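Local coordinates for protein probable CoA-transferase alpha subunit (Rhodococcus jostii, PDB 6COJ) that binds a spirocyclic CoA thioester and is probably the alpha subunit of a CoA-transferase-like enzyme that acts on such thioesters, at residues 183-188 with 255-260; 65-70 with 200-205; 251-256 with 294-299; 265-270 with 301-306. The protein carries 1 engineered substitution. All blocks are in the same frame, centred on the assembly; numbering follows the deposited sequence.

Interaction 1 (183-188 with 255-260)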
loop_
_atom_site.group_PDB
_atom_site.type_symbol
_atom_site.label_atom_id
_atom_site.label_comp_id
_atom_site.label_asym_id
_atom_site.label_seq_id
_atom_site.Cartn_x
_atom_site.Cartn_y
_atom_site.Cartn_z
ATOM N N HIS A 183 10.938 -16.237 -1.823
ATOM C CA HIS A 183 10.407 -17.590 -1.674
ATOM C C HIS A 183 8.955 -17.515 -1.230
ATOM O O HIS A 183 8.638 -16.826 -0.253
ATOM C CB HIS A 183 11.186 -18.382 -0.621
ATOM C CG HIS A 183 10.757 -19.808 -0.519
ATOM N ND1 HIS A 183 11.184 -20.769 -1.411
ATOM C CD2 HIS A 183 9.931 -20.438 0.352
ATOM C CE1 HIS A 183 10.651 -21.936 -1.084
ATOM N NE2 HIS A 183 9.891 -21.764 -0.015
ATOM N N LEU A 184 8.087 -18.242 -1.923
ATOM C CA LEU A 184 6.662 -18.249 -1.626
ATOM C C LEU A 184 6.150 -19.683 -1.517
ATOM O O LEU A 184 6.855 -20.654 -1.806
ATOM C CB LEU A 184 5.866 -17.434 -2.659
ATOM C CG LEU A 184 6.030 -15.927 -2.440
ATOM C CD1 LEU A 184 5.552 -15.139 -3.648
ATOM C CD2 LEU A 184 5.268 -15.474 -1.185
ATOM N N ASN A 185 4.901 -19.822 -1.083
ATOM C CA ASN A 185 4.411 -21.158 -0.776
ATOM C C ASN A 185 3.919 -21.921 -1.996
ATOM O O ASN A 185 3.994 -23.152 -2.020
ATOM C CB ASN A 185 3.333 -21.105 0.309
ATOM C CG ASN A 185 3.866 -20.524 1.603
ATOM O OD1 ASN A 185 4.362 -21.258 2.482
ATOM N ND2 ASN A 185 3.790 -19.218 1.729
ATOM N N LEU A 186 3.387 -21.230 -2.994
ATOM C CA LEU A 186 2.739 -21.897 -4.107
ATOM C C LEU A 186 2.836 -20.983 -5.311
ATOM O O LEU A 186 2.736 -19.762 -5.173
ATOM C CB LEU A 186 1.259 -22.125 -3.773
ATOM C CG LEU A 186 0.512 -23.208 -4.534
ATOM C CD1 LEU A 186 1.168 -24.567 -4.308
ATOM C CD2 LEU A 186 -0.912 -23.223 -4.038
ATOM N N GLY A 187 3.009 -21.565 -6.488
ATOM C CA GLY A 187 3.052 -20.752 -7.690
ATOM C C GLY A 187 2.883 -21.613 -8.919
ATOM O O GLY A 187 2.976 -22.840 -8.854
ATOM N N ASP A 188 2.650 -20.946 -10.050
ATOM C CA ASP A 188 2.548 -21.613 -11.340
ATOM C C ASP A 188 3.827 -21.380 -12.152
ATOM O O ASP A 188 4.739 -20.661 -11.724
ATOM C CB ASP A 188 1.216 -21.268 -12.031
ATOM C CG ASP A 188 1.171 -19.860 -12.638
ATOM O OD1 ASP A 188 2.221 -19.179 -12.741
ATOM O OD2 ASP A 188 0.038 -19.418 -12.937
ATOM N N THR A 255 14.572 -21.130 7.910
ATOM C CA THR A 255 13.620 -20.128 8.378
ATOM C C THR A 255 12.194 -20.683 8.297
ATOM O O THR A 255 11.940 -21.723 7.681
ATOM C CB THR A 255 13.756 -18.831 7.570
ATOM O OG1 THR A 255 13.336 -19.023 6.206
ATOM C CG2 THR A 255 15.216 -18.378 7.592
ATOM N N LEU A 256 11.253 -19.994 8.940
ATOM C CA LEU A 256 9.863 -20.449 8.879
ATOM C C LEU A 256 9.247 -20.134 7.512
ATOM O O LEU A 256 9.786 -19.360 6.719
ATOM C CB LEU A 256 9.034 -19.873 10.034
ATOM C CG LEU A 256 8.907 -18.359 10.230
ATOM C CD1 LEU A 256 8.017 -17.714 9.174
ATOM C CD2 LEU A 256 8.366 -18.055 11.626
ATOM N N ALA A 257 8.085 -20.718 7.240
ATOM C CA ALA A 257 7.482 -20.534 5.920
ATOM C C ALA A 257 5.958 -20.570 5.994
ATOM O O ALA A 257 5.292 -21.364 5.336
ATOM C CB ALA A 257 8.012 -21.562 4.923
ATOM N N GLY A 258 5.388 -19.676 6.795
ATOM C CA GLY A 258 3.938 -19.566 6.849
ATOM C C GLY A 258 3.317 -20.883 7.261
ATOM O O GLY A 258 3.759 -21.524 8.223
ATOM N N ASP A 259 2.291 -21.302 6.503
ATOM C CA ASP A 259 1.561 -22.539 6.781
ATOM C C ASP A 259 2.352 -23.800 6.450
ATOM O O ASP A 259 1.945 -24.893 6.871
ATOM C CB ASP A 259 0.282 -22.595 5.938
ATOM C CG ASP A 259 -0.839 -21.762 6.511
ATOM O OD1 ASP A 259 -0.721 -21.313 7.670
ATOM O OD2 ASP A 259 -1.842 -21.564 5.792
ATOM N N SER A 260 3.440 -23.693 5.684
ATOM C CA SER A 260 4.136 -24.890 5.216
ATOM C C SER A 260 4.932 -25.549 6.334
ATOM O O SER A 260 4.907 -26.776 6.479
ATOM C CB SER A 260 5.048 -24.551 4.036
ATOM O OG SER A 260 4.287 -24.083 2.931
#
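Asn185 meets Ser260 where a classic beta bulge faces a type II' turn, their CA atoms 7.1 Å apart. In the bulge Asn185 and Leu186 both face Ala194. The turn runs from Ala257 to Ser260 with Gly258 at its first corner, and is closed by a backbone bond from Ser260 N to Ala257 O of 3.0 Å. On the side of 183-188 the close contacts all come from one side chain, Asn185. Its CG lies anti to the carbonyl carbon (chi1 -61°), which carries the amide to the mouth of the turn. The amide is probably modelled turned over, which leaves the identity of its two ends in doubt. The end built as OD1 lies 2.9 Å from Ser260 OG, and the same OD1 lies 3.0 Å from Ala257 O. The methyl of Ala257 points toward the bulge and adds a little apolar surface. With the amide cut back to an alanine, Ala257 O and Ser260 OG would probably lose their close polar neighbour, and a gap would be likely to open between bulge and turn. The bulge joins strand 177-184 of the parallel sheet to strand 186-187 of a small antiparallel sheet. Leu184 packs on Ile236 and Leu237 of strand 235-237, Leu186 rests on helix 223-229, and the turn belongs to the loop between strand 244-247 and helix 265-274.

Interaction 2 (65-70 with 200-205)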
loop_
_atom_site.group_PDB
_atom_site.type_symbol
_atom_site.label_atom_id
_atom_site.label_comp_id
_atom_site.label_asym_id
_atom_site.label_seq_id
_atom_site.Cartn_x
_atom_site.Cartn_y
_atom_site.Cartn_z
ATOM N N VAL A 65 20.042 -5.665 -0.331
ATOM C CA VAL A 65 18.947 -4.908 0.283
ATOM C C VAL A 65 18.029 -5.932 0.934
ATOM O O VAL A 65 17.502 -6.812 0.243
ATOM C CB VAL A 65 18.172 -4.083 -0.758
ATOM C CG1 VAL A 65 17.030 -3.338 -0.094
ATOM C CG2 VAL A 65 19.102 -3.108 -1.471
ATOM N N THR A 66 17.843 -5.836 2.250
ATOM C CA THR A 66 17.124 -6.916 2.917
ATOM C C THR A 66 16.663 -6.483 4.301
ATOM O O THR A 66 17.248 -5.590 4.918
ATOM C CB THR A 66 18.019 -8.159 3.034
ATOM O OG1 THR A 66 17.240 -9.260 3.526
ATOM C CG2 THR A 66 19.205 -7.899 3.975
ATOM N N TYR A 67 15.598 -7.128 4.769
ATOM C CA TYR A 67 15.308 -7.214 6.196
ATOM C C TYR A 67 16.072 -8.437 6.671
ATOM O O TYR A 67 15.612 -9.569 6.516
ATOM C CB TYR A 67 13.812 -7.371 6.420
ATOM C CG TYR A 67 13.004 -6.113 6.190
ATOM C CD1 TYR A 67 13.181 -4.988 7.001
ATOM C CD2 TYR A 67 12.049 -6.049 5.176
ATOM C CE1 TYR A 67 12.404 -3.839 6.812
ATOM C CE2 TYR A 67 11.267 -4.911 4.989
ATOM C CZ TYR A 67 11.454 -3.811 5.809
ATOM O OH TYR A 67 10.655 -2.699 5.611
ATOM N N GLY A 68 17.262 -8.207 7.225
ATOM C CA GLY A 68 18.274 -9.253 7.268
ATOM C C GLY A 68 18.042 -10.351 8.292
ATOM O O GLY A 68 17.528 -10.137 9.388
ATOM N N GLY A 69 18.495 -11.545 7.913
ATOM C CA GLY A 69 18.530 -12.700 8.778
ATOM C C GLY A 69 19.694 -13.592 8.393
ATOM O O GLY A 69 20.768 -13.114 8.015
ATOM N N PRO A 70 19.501 -14.913 8.465
ATOM C CA PRO A 70 20.594 -15.837 8.112
ATOM C C PRO A 70 20.936 -15.839 6.632
ATOM O O PRO A 70 21.987 -16.386 6.262
ATOM C CB PRO A 70 20.065 -17.199 8.568
ATOM C CG PRO A 70 18.548 -17.055 8.470
ATOM C CD PRO A 70 18.278 -15.623 8.883
ATOM N N PRO A 200 2.497 -11.618 4.172
ATOM C CA PRO A 200 3.230 -11.641 2.893
ATOM C C PRO A 200 4.638 -11.093 2.997
ATOM O O PRO A 200 5.417 -11.239 2.044
ATOM C CB PRO A 200 2.388 -10.723 2.000
ATOM C CG PRO A 200 1.814 -9.728 2.961
ATOM C CD PRO A 200 1.505 -10.527 4.221
ATOM N N TYR A 201 4.993 -10.473 4.122
ATOM C CA TYR A 201 6.215 -9.664 4.231
ATOM C C TYR A 201 6.169 -8.616 3.120
ATOM O O TYR A 201 5.157 -7.904 3.008
ATOM C CB TYR A 201 7.489 -10.522 4.333
ATOM C CG TYR A 201 7.342 -11.550 5.423
ATOM C CD1 TYR A 201 7.082 -11.152 6.739
ATOM C CD2 TYR A 201 7.389 -12.912 5.142
ATOM C CE1 TYR A 201 6.890 -12.085 7.744
ATOM C CE2 TYR A 201 7.205 -13.857 6.146
ATOM C CZ TYR A 201 6.950 -13.442 7.440
ATOM O OH TYR A 201 6.745 -14.396 8.408
ATOM N N PHE A 202 7.219 -8.480 2.309
ATOM C CA PHE A 202 7.325 -7.420 1.321
ATOM C C PHE A 202 7.780 -7.985 -0.013
ATOM O O PHE A 202 8.343 -7.262 -0.840
ATOM C CB PHE A 202 8.279 -6.334 1.827
ATOM C CG PHE A 202 7.864 -5.775 3.153
ATOM C CD1 PHE A 202 8.154 -6.447 4.333
ATOM C CD2 PHE A 202 7.130 -4.610 3.216
ATOM C CE1 PHE A 202 7.701 -5.946 5.558
ATOM C CE2 PHE A 202 6.697 -4.106 4.437
ATOM C CZ PHE A 202 6.989 -4.776 5.602
ATOM N N ASP A 203 7.498 -9.271 -0.252
ATOM C CA ASP A 203 8.085 -9.932 -1.417
ATOM C C ASP A 203 7.562 -9.351 -2.721
ATOM O O ASP A 203 8.293 -9.329 -3.724
ATOM C CB ASP A 203 7.842 -11.439 -1.366
ATOM C CG ASP A 203 8.674 -12.132 -0.305
ATOM O OD1 ASP A 203 9.458 -11.444 0.384
ATOM O OD2 ASP A 203 8.542 -13.368 -0.161
ATOM N N ASP A 204 6.312 -8.887 -2.731
ATOM C CA ASP A 204 5.797 -8.201 -3.911
ATOM C C ASP A 204 6.587 -6.930 -4.197
ATOM O O ASP A 204 6.897 -6.632 -5.356
ATOM C CB ASP A 204 4.306 -7.888 -3.730
ATOM C CG ASP A 204 4.025 -7.101 -2.458
ATOM O OD1 ASP A 204 4.653 -7.374 -1.418
ATOM O OD2 ASP A 204 3.155 -6.201 -2.481
ATOM N N LEU A 205 6.921 -6.165 -3.152
ATOM C CA LEU A 205 7.686 -4.937 -3.353
ATOM C C LEU A 205 9.094 -5.224 -3.863
ATOM O O LEU A 205 9.604 -4.501 -4.726
ATOM C CB LEU A 205 7.758 -4.136 -2.054
ATOM C CG LEU A 205 6.435 -3.631 -1.480
ATOM C CD1 LEU A 205 6.659 -2.841 -0.198
ATOM C CD2 LEU A 205 5.741 -2.775 -2.511
#
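Tyr67 and Phe202 bring together two connections of the Rossmann-like alpha/beta fold, their CA atoms 9.4 Å apart. The first segment leaves parallel strand 62-65, turns a corner at Thr66 and Tyr67, and enters helix 70-77 with Gly69 as N-cap. The second enters helix 203-208, with Phe202 as N-cap. No hydrogen bond links them; the contact is one pair of aromatic rings. In both residues CG is anti to the carbonyl carbon (chi1 -74° for Tyr67 and -56° for Phe202), which turns the rings into the space between the backbones. They meet obliquely, centroids 5.1 Å apart and planes at 45°. The hydroxyl of Tyr67 reaches past this meeting point and is hydrogen-bonded to Ala117 O at the start of helix 117-128. Ala117 lines the pocket of the bound CoA thioester, and so does Trp41, whose ring also meets that of Tyr67. The Tyr67 side chain itself stays about 6 Å from the ligand, so it probably belongs to the second shell, behind residues such as Trp41 and Ala117. Another protein chain completes the surroundings, with an aromatic side chain on Tyr67 and a basic one on Phe202. At the closest point Tyr67 CE2 sits over one face of the Phe202 ring, displaced toward its rim, 3.5 Å from Phe202 CD1.

Interaction 3 (251-256 with 294-299)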
loop_
_atom_site.group_PDB
_atom_site.type_symbol
_atom_site.label_atom_id
_atom_site.label_comp_id
_atom_site.label_asym_id
_atom_site.label_seq_id
_atom_site.Cartn_x
_atom_site.Cartn_y
_atom_site.Cartn_z
ATOM N N GLY A 251 12.472 -24.997 0.664
ATOM C CA GLY A 251 13.438 -24.041 0.156
ATOM C C GLY A 251 13.635 -22.813 1.015
ATOM O O GLY A 251 14.484 -21.979 0.677
ATOM N N ALA A 252 12.869 -22.672 2.099
ATOM C CA ALA A 252 13.114 -21.631 3.081
ATOM C C ALA A 252 13.874 -22.135 4.305
ATOM O O ALA A 252 14.281 -21.319 5.137
ATOM C CB ALA A 252 11.798 -20.966 3.506
ATOM N N HIS A 253 14.089 -23.444 4.427
ATOM C CA HIS A 253 14.794 -23.985 5.587
ATOM C C HIS A 253 16.163 -23.307 5.705
ATOM O O HIS A 253 16.874 -23.226 4.708
ATOM C CB HIS A 253 14.977 -25.496 5.427
ATOM C CG HIS A 253 15.583 -26.149 6.628
ATOM N ND1 HIS A 253 16.945 -26.188 6.846
ATOM C CD2 HIS A 253 15.011 -26.771 7.687
ATOM C CE1 HIS A 253 17.185 -26.799 7.991
ATOM N NE2 HIS A 253 16.030 -27.171 8.516
ATOM N N PHE A 254 16.568 -22.838 6.891
ATOM C CA PHE A 254 15.956 -23.139 8.182
ATOM C C PHE A 254 15.054 -22.045 8.750
ATOM O O PHE A 254 14.782 -22.040 9.952
ATOM C CB PHE A 254 17.063 -23.452 9.208
ATOM C CG PHE A 254 18.247 -22.513 9.143
ATOM C CD1 PHE A 254 18.236 -21.300 9.830
ATOM C CD2 PHE A 254 19.371 -22.841 8.393
ATOM C CE1 PHE A 254 19.332 -20.441 9.768
ATOM C CE2 PHE A 254 20.469 -21.985 8.327
ATOM C CZ PHE A 254 20.448 -20.786 9.016
ATOM N N THR A 255 14.572 -21.130 7.910
ATOM C CA THR A 255 13.620 -20.128 8.378
ATOM C C THR A 255 12.194 -20.683 8.297
ATOM O O THR A 255 11.940 -21.723 7.681
ATOM C CB THR A 255 13.756 -18.831 7.570
ATOM O OG1 THR A 255 13.336 -19.023 6.206
ATOM C CG2 THR A 255 15.216 -18.378 7.592
ATOM N N LEU A 256 11.253 -19.994 8.940
ATOM C CA LEU A 256 9.863 -20.449 8.879
ATOM C C LEU A 256 9.247 -20.134 7.512
ATOM O O LEU A 256 9.786 -19.360 6.719
ATOM C CB LEU A 256 9.034 -19.873 10.034
ATOM C CG LEU A 256 8.907 -18.359 10.230
ATOM C CD1 LEU A 256 8.017 -17.714 9.174
ATOM C CD2 LEU A 256 8.366 -18.055 11.626
ATOM N N ASP A 294 19.684 -30.950 -2.679
ATOM C CA ASP A 294 19.259 -32.266 -2.209
ATOM C C ASP A 294 20.191 -32.792 -1.125
ATOM O O ASP A 294 19.734 -33.380 -0.136
ATOM C CB ASP A 294 19.174 -33.254 -3.375
ATOM C CG ASP A 294 17.955 -33.021 -4.253
ATOM O OD1 ASP A 294 17.039 -32.292 -3.818
ATOM O OD2 ASP A 294 17.913 -33.572 -5.372
ATOM N N ASP A 295 21.502 -32.583 -1.288
ATOM C CA ASP A 295 22.454 -32.999 -0.259
ATOM C C ASP A 295 22.211 -32.242 1.038
ATOM O O ASP A 295 22.252 -32.829 2.127
ATOM C CB ASP A 295 23.889 -32.763 -0.732
ATOM C CG ASP A 295 24.261 -33.621 -1.922
ATOM O OD1 ASP A 295 23.685 -34.719 -2.072
ATOM O OD2 ASP A 295 25.136 -33.195 -2.703
ATOM N N TYR A 296 21.964 -30.931 0.939
ATOM C CA TYR A 296 21.638 -30.147 2.124
ATOM C C TYR A 296 20.396 -30.699 2.807
ATOM O O TYR A 296 20.376 -30.883 4.030
ATOM C CB TYR A 296 21.424 -28.681 1.736
ATOM C CG TYR A 296 20.886 -27.822 2.860
ATOM C CD1 TYR A 296 21.742 -27.236 3.780
ATOM C CD2 TYR A 296 19.516 -27.601 3.003
ATOM C CE1 TYR A 296 21.258 -26.441 4.806
ATOM C CE2 TYR A 296 19.025 -26.817 4.030
ATOM C CZ TYR A 296 19.896 -26.240 4.926
ATOM O OH TYR A 296 19.430 -25.457 5.951
ATOM N N GLN A 297 19.344 -30.957 2.026
ATOM C CA GLN A 297 18.079 -31.401 2.601
ATOM C C GLN A 297 18.233 -32.758 3.275
ATOM O O GLN A 297 17.670 -32.996 4.351
ATOM C CB GLN A 297 17.002 -31.443 1.515
ATOM C CG GLN A 297 16.595 -30.073 0.977
ATOM C CD GLN A 297 15.901 -29.217 2.019
ATOM O OE1 GLN A 297 15.311 -29.737 2.967
ATOM N NE2 GLN A 297 15.940 -27.897 1.834
ATOM N N ALA A 298 19.010 -33.655 2.668
ATOM C CA ALA A 298 19.257 -34.945 3.300
ATOM C C ALA A 298 20.008 -34.776 4.615
ATOM O O ALA A 298 19.695 -35.443 5.610
ATOM C CB ALA A 298 20.045 -35.843 2.347
ATOM N N ALA A 299 21.005 -33.890 4.642
ATOM C CA ALA A 299 21.795 -33.711 5.854
ATOM C C ALA A 299 20.974 -33.059 6.953
ATOM O O ALA A 299 21.145 -33.374 8.138
ATOM C CB ALA A 299 23.032 -32.869 5.545
#
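His253 and Tyr296 share the polar link between the loop 251-256 and the helix 294-299: ND1 of His253 and OH of Tyr296 are 2.7 Å apart in a bent bond (147°), and either could be the donor. With CG anti to N (chi1 -175°), the imidazole extends to the phenol, whose hydroxyl lies at its edge, in plane. Its other nitrogen, NE2, is hydrogen-bonded to Asp264, so the imidazole is gripped at both ends and its rotation fixed. Within the loop, Ala252 O accepts from both Thr255 OG1 (2.7 Å) and Thr255 N (2.8 Å). Among the aromatic contacts, the His253 and Tyr296 rings meet rim to rim, planes at 65°. Phe254, preceded by a cis peptide bond, turns its ring edge to the phenol, with CD2 3.6 Å from Tyr296 OH. Phe254 CB sits over one face of the His253 imidazole, toward its rim. Arg52 adds a cation-pi contact to Tyr296. Replacing His253 by an alanine would probably leave Tyr296 OH and the Asp264 carboxylate without their shared partner, with a gap beneath Phe254 CB. The arrangement is a buried histidine-tyrosine hydrogen bond holding the C-terminal helix 293-306 to a loop following the edge strand 244-247 of the parallel sheet.

Interaction 4 (265-270 with 301-306)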
loop_
_atom_site.group_PDB
_atom_site.type_symbol
_atom_site.label_atom_id
_atom_site.label_comp_id
_atom_site.label_asym_id
_atom_site.label_seq_id
_atom_site.Cartn_x
_atom_site.Cartn_y
_atom_site.Cartn_z
ATOM N N GLU A 265 14.308 -24.543 14.731
ATOM C CA GLU A 265 15.018 -23.818 15.781
ATOM C C GLU A 265 16.319 -24.515 16.156
ATOM O O GLU A 265 17.356 -23.861 16.331
ATOM C CB GLU A 265 14.119 -23.669 17.013
ATOM C CG GLU A 265 12.822 -22.889 16.777
ATOM C CD GLU A 265 13.043 -21.395 16.693
ATOM O OE1 GLU A 265 12.065 -20.666 16.426
ATOM O OE2 GLU A 265 14.190 -20.949 16.890
ATOM N N LYS A 266 16.283 -25.846 16.283
ATOM C CA LYS A 266 17.485 -26.591 16.636
ATOM C C LYS A 266 18.568 -26.425 15.576
ATOM O O LYS A 266 19.750 -26.270 15.906
ATOM C CB LYS A 266 17.137 -28.067 16.845
ATOM C CG LYS A 266 16.493 -28.388 18.202
ATOM C CD LYS A 266 14.983 -28.242 18.184
ATOM C CE LYS A 266 14.444 -27.693 19.497
ATOM N NZ LYS A 266 13.016 -27.274 19.437
ATOM N N PHE A 267 18.187 -26.445 14.294
ATOM C CA PHE A 267 19.202 -26.303 13.258
ATOM C C PHE A 267 19.729 -24.882 13.183
ATOM O O PHE A 267 20.922 -24.674 12.934
ATOM C CB PHE A 267 18.711 -26.763 11.888
ATOM C CG PHE A 267 19.829 -26.907 10.895
ATOM C CD1 PHE A 267 20.627 -28.043 10.902
ATOM C CD2 PHE A 267 20.130 -25.889 10.009
ATOM C CE1 PHE A 267 21.680 -28.170 10.019
ATOM C CE2 PHE A 267 21.184 -26.012 9.119
ATOM C CZ PHE A 267 21.965 -27.157 9.128
ATOM N N GLN A 268 18.863 -23.885 13.368
ATOM C CA GLN A 268 19.365 -22.516 13.375
ATOM C C GLN A 268 20.368 -22.309 14.502
ATOM O O GLN A 268 21.390 -21.644 14.314
ATOM C CB GLN A 268 18.232 -21.501 13.468
ATOM C CG GLN A 268 18.768 -20.083 13.470
ATOM C CD GLN A 268 17.687 -19.062 13.263
ATOM O OE1 GLN A 268 17.316 -18.768 12.134
ATOM N NE2 GLN A 268 17.196 -18.504 14.352
ATOM N N ARG A 269 20.093 -22.880 15.676
ATOM C CA ARG A 269 21.071 -22.838 16.758
ATOM C C ARG A 269 22.390 -23.471 16.341
ATOM O O ARG A 269 23.461 -22.951 16.670
ATOM C CB ARG A 269 20.519 -23.503 18.016
ATOM C CG ARG A 269 19.575 -22.615 18.789
ATOM C CD ARG A 269 19.266 -23.168 20.164
ATOM N NE ARG A 269 18.550 -24.434 20.119
ATOM C CZ ARG A 269 17.227 -24.542 20.149
ATOM N NH1 ARG A 269 16.464 -23.455 20.196
ATOM N NH2 ARG A 269 16.665 -25.739 20.118
ATOM N N HIS A 270 22.334 -24.588 15.607
ATOM C CA HIS A 270 23.558 -25.241 15.150
ATOM C C HIS A 270 24.316 -24.370 14.154
ATOM O O HIS A 270 25.550 -24.280 14.208
ATOM C CB HIS A 270 23.221 -26.603 14.539
ATOM C CG HIS A 270 24.418 -27.369 14.065
ATOM N ND1 HIS A 270 25.375 -27.858 14.927
ATOM C CD2 HIS A 270 24.807 -27.731 12.822
ATOM C CE1 HIS A 270 26.306 -28.486 14.235
ATOM N NE2 HIS A 270 25.987 -28.422 12.956
ATOM N N LYS A 301 17.730 -33.429 7.326
ATOM C CA LYS A 301 16.847 -34.467 7.840
ATOM C C LYS A 301 17.586 -35.376 8.813
ATOM O O LYS A 301 17.049 -35.746 9.863
ATOM C CB LYS A 301 16.265 -35.273 6.679
ATOM C CG LYS A 301 15.268 -36.337 7.092
ATOM C CD LYS A 301 14.885 -37.209 5.912
ATOM C CE LYS A 301 14.317 -38.545 6.375
ATOM N NZ LYS A 301 13.378 -39.132 5.380
ATOM N N LYS A 302 18.830 -35.729 8.485
ATOM C CA LYS A 302 19.629 -36.572 9.364
ATOM C C LYS A 302 19.904 -35.876 10.696
ATOM O O LYS A 302 19.828 -36.502 11.760
ATOM C CB LYS A 302 20.919 -36.951 8.631
ATOM C CG LYS A 302 21.962 -37.709 9.429
ATOM C CD LYS A 302 23.157 -38.006 8.526
ATOM C CE LYS A 302 24.280 -38.706 9.271
ATOM N NZ LYS A 302 24.932 -37.781 10.247
ATOM N N PHE A 303 20.187 -34.571 10.658
ATOM C CA PHE A 303 20.410 -33.807 11.885
ATOM C C PHE A 303 19.187 -33.857 12.798
ATOM O O PHE A 303 19.304 -34.078 14.010
ATOM C CB PHE A 303 20.760 -32.359 11.525
ATOM C CG PHE A 303 21.014 -31.471 12.717
ATOM C CD1 PHE A 303 19.974 -30.777 13.322
ATOM C CD2 PHE A 303 22.293 -31.328 13.229
ATOM C CE1 PHE A 303 20.209 -29.962 14.420
ATOM C CE2 PHE A 303 22.534 -30.515 14.326
ATOM C CZ PHE A 303 21.488 -29.829 14.919
ATOM N N ALA A 304 17.996 -33.648 12.229
ATOM C CA ALA A 304 16.776 -33.695 13.030
ATOM C C ALA A 304 16.603 -35.052 13.702
ATOM O O ALA A 304 16.211 -35.129 14.874
ATOM C CB ALA A 304 15.568 -33.370 12.153
ATOM N N GLU A 305 16.891 -36.136 12.979
ATOM C CA GLU A 305 16.771 -37.470 13.561
ATOM C C GLU A 305 17.779 -37.680 14.685
ATOM O O GLU A 305 17.452 -38.272 15.720
ATOM C CB GLU A 305 16.946 -38.520 12.465
ATOM C CG GLU A 305 15.804 -38.546 11.461
ATOM C CD GLU A 305 16.175 -39.231 10.152
ATOM O OE1 GLU A 305 17.342 -39.660 10.007
ATOM O OE2 GLU A 305 15.294 -39.344 9.271
ATOM N N GLU A 306 19.006 -37.184 14.507
ATOM C CA GLU A 306 20.056 -37.392 15.501
ATOM C C GLU A 306 19.770 -36.636 16.792
ATOM O O GLU A 306 20.081 -37.125 17.887
ATOM C CB GLU A 306 21.395 -36.926 14.935
ATOM C CG GLU A 306 21.944 -37.768 13.807
ATOM C CD GLU A 306 23.116 -37.095 13.123
ATOM O OE1 GLU A 306 23.333 -35.884 13.359
ATOM O OE2 GLU A 306 23.824 -37.778 12.357
#
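Phe303 drives its ring against Phe267, Lys266 and His270 where helix 301-306 crosses helix 265-270, the axes 10.5 Å apart and inclined at 105°. The tight part is largely aromatic. Phe303 CG is anti to the backbone N (chi1 -180°), which extends the ring straight out from its helix to the other one. Phe267 presents its edge to one face of that ring in a T-shaped pair, with planes at 89° and centroids 5.3 Å apart; its CD1 stands 3.7 Å from Phe303 CD1. His270 comes to the far rim of the same ring. Here Phe303 CE2 lies over one face of the imidazole, 3.7 Å from His270 CG, and the two planes are inclined obliquely. The methylene joins in as well, His270 CB being 3.7 Å from Phe303 CZ. On the looser side Lys266 lends only its backbone and the root of its side chain, with Lys266 O 4.0 Å from Phe303 CE1, while its long chain leads away from the contact. Lys266 is exposed and His270 partly so, which puts the solvent side of the contact at these two residues. Phe267, buried like Phe303, also meets Tyr288 edge to face and touches Tyr296 and Val300. The three rings form an aromatic cluster at a near-perpendicular helix crossing, joining the first and last of the C-terminal helices.

Overall arrangement
The four contacts run from the ligand side of the fold to its C-terminal helices. Interaction 2 lies nearest the chain's centre, about 4 Å off, and interaction 4 farthest, about 23 Å; their own centres are 24 Å apart. Along the chain, interactions 1 and 2 interleave, as do interactions 3 and 4, whereas interaction 2 closes before interaction 3 opens. The loop after strand 244-247 connects interactions 1 and 3, which share Thr255 and Leu256, and its Phe254 touches both Pro70 and Gln268. Interactions 3 and 4, 10 Å apart, both use helix 293-306. The touching contacts thus form a network that ties the C-terminal helices to the parallel-sheet domain that carries the pocket.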